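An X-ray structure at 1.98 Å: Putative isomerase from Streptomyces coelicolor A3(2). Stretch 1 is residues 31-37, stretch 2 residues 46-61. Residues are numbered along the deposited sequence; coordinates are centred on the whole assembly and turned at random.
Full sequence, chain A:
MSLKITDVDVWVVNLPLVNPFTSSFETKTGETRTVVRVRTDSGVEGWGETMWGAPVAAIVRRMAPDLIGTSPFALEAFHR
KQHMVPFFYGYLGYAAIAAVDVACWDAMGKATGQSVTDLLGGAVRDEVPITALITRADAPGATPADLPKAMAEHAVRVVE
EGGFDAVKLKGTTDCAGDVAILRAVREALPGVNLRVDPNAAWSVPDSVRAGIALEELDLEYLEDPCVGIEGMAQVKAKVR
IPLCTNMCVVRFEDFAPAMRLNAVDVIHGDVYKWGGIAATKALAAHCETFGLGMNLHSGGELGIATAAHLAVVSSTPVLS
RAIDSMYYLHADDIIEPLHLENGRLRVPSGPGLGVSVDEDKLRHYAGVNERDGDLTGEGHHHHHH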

# COMPACT_ATOMS: atom_id res chain seq x y z
N GLU A 31 -5.04 -12.57 9.03
CA GLU A 31 -4.33 -11.30 9.14
C GLU A 31 -4.74 -10.48 10.36
O GLU A 31 -5.89 -10.51 10.79
N THR A 32 -3.78 -9.75 10.92
CA THR A 32 -4.05 -8.92 12.09
C THR A 32 -3.95 -7.44 11.74
O THR A 32 -3.02 -7.02 11.05
N ARG A 33 -4.93 -6.65 12.20
CA ARG A 33 -4.97 -5.22 11.93
C ARG A 33 -5.44 -4.44 13.16
O ARG A 33 -6.18 -4.96 13.99
N THR A 34 -5.00 -3.19 13.27
CA THR A 34 -5.40 -2.32 14.37
C THR A 34 -6.43 -1.33 13.84
O THR A 34 -6.21 -0.67 12.83
N VAL A 35 -7.57 -1.23 14.53
CA VAL A 35 -8.63 -0.31 14.11
C VAL A 35 -8.80 0.78 15.16
O VAL A 35 -8.76 0.52 16.36
N VAL A 36 -8.99 2.01 14.69
CA VAL A 36 -9.13 3.15 15.59
C VAL A 36 -10.41 3.93 15.30
O VAL A 36 -10.82 4.03 14.15
N ARG A 37 -11.06 4.43 16.36
CA ARG A 37 -12.27 5.23 16.20
C ARG A 37 -12.08 6.56 16.91
O ARG A 37 -11.73 6.60 18.10
N GLY A 46 -14.95 8.93 13.38
CA GLY A 46 -14.07 8.62 12.27
C GLY A 46 -13.38 7.29 12.51
O GLY A 46 -13.02 6.97 13.65
N TRP A 47 -13.19 6.50 11.45
CA TRP A 47 -12.54 5.20 11.58
C TRP A 47 -11.27 5.09 10.76
O TRP A 47 -11.16 5.66 9.67
N GLY A 48 -10.31 4.34 11.30
CA GLY A 48 -9.05 4.14 10.62
C GLY A 48 -8.57 2.72 10.87
O GLY A 48 -8.91 2.12 11.89
N GLU A 49 -7.80 2.19 9.94
CA GLU A 49 -7.28 0.84 10.05
C GLU A 49 -5.83 0.87 9.63
O GLU A 49 -5.47 1.54 8.66
N THR A 50 -4.98 0.15 10.35
CA THR A 50 -3.57 0.13 10.01
C THR A 50 -3.00 -1.27 10.27
O THR A 50 -3.71 -2.15 10.74
N MSE A 51 -1.72 -1.45 9.98
CA MSE A 51 -1.08 -2.75 10.14
C MSE A 51 -0.80 -3.23 11.57
O MSE A 51 -0.80 -2.45 12.52
N TRP A 52 -0.54 -4.53 11.68
CA TRP A 52 -0.21 -5.21 12.93
C TRP A 52 -1.17 -5.00 14.09
O TRP A 52 -2.16 -4.28 13.97
N GLY A 53 -0.86 -5.64 15.21
CA GLY A 53 -1.72 -5.55 16.38
C GLY A 53 -1.13 -4.92 17.63
O GLY A 53 -0.90 -3.70 17.67
N ALA A 54 -0.87 -5.74 18.64
CA ALA A 54 -0.35 -5.28 19.92
C ALA A 54 0.61 -4.09 19.91
O ALA A 54 0.31 -3.05 20.49
N PRO A 55 1.77 -4.20 19.24
CA PRO A 55 2.66 -3.04 19.27
C PRO A 55 2.11 -1.73 18.66
O PRO A 55 2.36 -0.64 19.19
N VAL A 56 1.36 -1.82 17.57
CA VAL A 56 0.82 -0.62 16.95
C VAL A 56 -0.30 -0.05 17.80
O VAL A 56 -0.42 1.17 17.97
N ALA A 57 -1.13 -0.95 18.34
CA ALA A 57 -2.24 -0.54 19.19
C ALA A 57 -1.68 0.15 20.43
O ALA A 57 -2.28 1.10 20.93
N ALA A 58 -0.54 -0.31 20.92
CA ALA A 58 0.06 0.30 22.11
C ALA A 58 0.49 1.74 21.87
O ALA A 58 0.32 2.61 22.73
N ILE A 59 1.05 2.00 20.69
CA ILE A 59 1.50 3.34 20.33
C ILE A 59 0.32 4.31 20.24
O ILE A 59 0.39 5.44 20.71
N VAL A 60 -0.77 3.85 19.63
CA VAL A 60 -1.95 4.70 19.49
C VAL A 60 -2.51 5.10 20.85
O VAL A 60 -2.85 6.26 21.07
N ARG A 61 -2.59 4.14 21.76
CA ARG A 61 -3.12 4.45 23.08
C ARG A 61 -2.22 5.42 23.83
O ARG A 61 -2.69 6.21 24.64

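Stretch 1 is a β-strand running antiparallel to the strand that includes Gly46 to Thr50, and the helix that follows lies over the face carrying Thr34 and Val36. Side chains alternate between the two faces.

Thr32 (chi1 m) sits at the margin, its CG2 3.7 Å from Gly53 N. Gly53 suits this turn because a CB there would come within 2.9 Å of Thr32 CG2, a clash. A water bridges the two stretches here: it donates to Thr32 O (2.8 Å), accepts from Arg33 NH1 (3.2 Å) and accepts a weak bond from Trp52 N (3.3 Å).

The CA-to-CB bond of Arg33 points away from stretch 2, but an m, m, m conformation curls the long chain back, so that its NE forms a salt bridge with Glu49 OE2 at 2.7 Å. The bond's N-H...O angle of 122° makes it a weak hydrogen bond, though the opposite charges compensate each other in a buried site. Met51 CA (the residue is a selenomethionine) and Thr50 O lie over one face of the guanidinium.

Thr34 (m) is the most covered residue of its strand. Its small, polar side chain fits beneath the helix, where OG1 donates to Trp52 O at 2.8 Å, tying the strand to the turn, while its CB packs 3.9 Å from Thr50 CG2.

Val35 (t) returns to the face of Glu49 and Trp47; its CG1 meets the indole edge at Trp47 CE3, 3.6 Å away. Val36 (t) faces the helix, and its CG2 lies 4.0 Å from Val60 CG1, an apolar contact typical of branched residues between sheet and helix. Opposite it, Gly48 contributes backbone bonds but no side chain.

Arg37 (t, t, p) lays its aliphatic portion across Trp47 (m): CB stands 3.8 Å above the centroid of the indole's six-membered ring, a CH-π contact, and CD approaches Trp47 CZ2 at 3.4 Å.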

# COMPACT_ATOMS: atom_id res chain seq x y z
CB GLU A 31 -4.56 -10.50 7.86
CG GLU A 31 -3.90 -9.14 7.84
CD GLU A 31 -4.12 -8.44 6.53
OE1 GLU A 31 -3.30 -8.63 5.60
OE2 GLU A 31 -5.12 -7.71 6.42
CB THR A 32 -3.05 -9.26 13.23
OG1 THR A 32 -3.27 -10.62 13.66
CG2 THR A 32 -3.25 -8.34 14.41
CB ARG A 33 -5.93 -4.91 10.77
CG ARG A 33 -5.67 -5.72 9.51
CD ARG A 33 -4.42 -5.26 8.79
NE ARG A 33 -4.55 -3.90 8.27
CZ ARG A 33 -3.67 -3.32 7.46
NH1 ARG A 33 -2.59 -3.99 7.06
NH2 ARG A 33 -3.86 -2.09 7.02
CB THR A 34 -4.19 -1.53 14.93
OG1 THR A 34 -3.31 -2.41 15.63
CG2 THR A 34 -4.66 -0.43 15.89
CB VAL A 35 -9.98 -1.04 13.95
CG1 VAL A 35 -11.02 -0.07 13.42
CG2 VAL A 35 -9.82 -2.22 13.00
CB VAL A 36 -7.93 4.12 15.44
CG1 VAL A 36 -8.13 5.35 16.32
CG2 VAL A 36 -6.64 3.39 15.79
CB ARG A 37 -13.51 4.54 16.79
CG ARG A 37 -14.78 5.42 16.73
CD ARG A 37 -16.00 4.78 17.41
NE ARG A 37 -15.77 4.58 18.83
CZ ARG A 37 -16.44 3.72 19.60
NH1 ARG A 37 -17.41 2.97 19.09
NH2 ARG A 37 -16.12 3.60 20.88
CB TRP A 47 -13.49 4.08 11.15
CG TRP A 47 -14.67 3.94 12.05
CD1 TRP A 47 -15.82 4.66 12.00
CD2 TRP A 47 -14.80 3.05 13.17
NE1 TRP A 47 -16.66 4.28 13.02
CE2 TRP A 47 -16.06 3.29 13.75
CE3 TRP A 47 -13.96 2.07 13.73
CZ2 TRP A 47 -16.51 2.59 14.88
CZ3 TRP A 47 -14.41 1.37 14.86
CH2 TRP A 47 -15.67 1.64 15.42
CB GLU A 49 -8.06 -0.11 9.13
CG GLU A 49 -7.52 -1.52 9.07
CD GLU A 49 -7.73 -2.17 7.71
OE1 GLU A 49 -8.79 -1.95 7.09
OE2 GLU A 49 -6.83 -2.91 7.26
CB THR A 50 -2.80 1.21 10.81
OG1 THR A 50 -1.50 1.40 10.23
CG2 THR A 50 -2.65 0.81 12.27
CB MSE A 51 0.22 -2.76 9.36
CG MSE A 51 1.35 -2.05 10.07
SE MSE A 51 2.91 -1.84 8.96
CE MSE A 51 3.55 -3.66 8.92
CB TRP A 52 1.21 -4.84 13.34
CG TRP A 52 2.25 -5.43 12.43
CD1 TRP A 52 2.11 -5.68 11.09
CD2 TRP A 52 3.59 -5.78 12.77
NE1 TRP A 52 3.28 -6.18 10.58
CE2 TRP A 52 4.21 -6.25 11.59
CE3 TRP A 52 4.33 -5.75 13.95
CZ2 TRP A 52 5.54 -6.68 11.56
CZ3 TRP A 52 5.66 -6.18 13.92
CH2 TRP A 52 6.25 -6.64 12.73
CB ALA A 54 0.29 -6.46 20.68
CB PRO A 55 3.92 -3.55 18.56
CG PRO A 55 3.38 -4.55 17.59
CD PRO A 55 2.32 -5.28 18.40
CB VAL A 56 0.29 -0.89 15.53
CG1 VAL A 56 -0.29 0.39 14.95
CG2 VAL A 56 1.42 -1.40 14.65
CB ALA A 57 -3.06 -1.76 19.59
CB ALA A 58 1.25 -0.52 22.58
CB ILE A 59 2.26 3.34 18.98
CG1 ILE A 59 3.47 2.42 19.07
CG2 ILE A 59 2.71 4.75 18.62
CD1 ILE A 59 4.19 2.24 17.74
CB VAL A 60 -3.06 4.01 18.70
CG1 VAL A 60 -4.24 4.97 18.52
CG2 VAL A 60 -2.53 3.56 17.35
CB ARG A 61 -3.35 3.17 23.88
CG ARG A 61 -4.48 2.33 23.30
CD ARG A 61 -4.68 1.05 24.08
NE ARG A 61 -5.74 0.22 23.52
CZ ARG A 61 -5.61 -1.07 23.24
NH1 ARG A 61 -4.45 -1.69 23.47
NH2 ARG A 61 -6.63 -1.75 22.73
O HOH W 1 -1.25 -6.26 8.95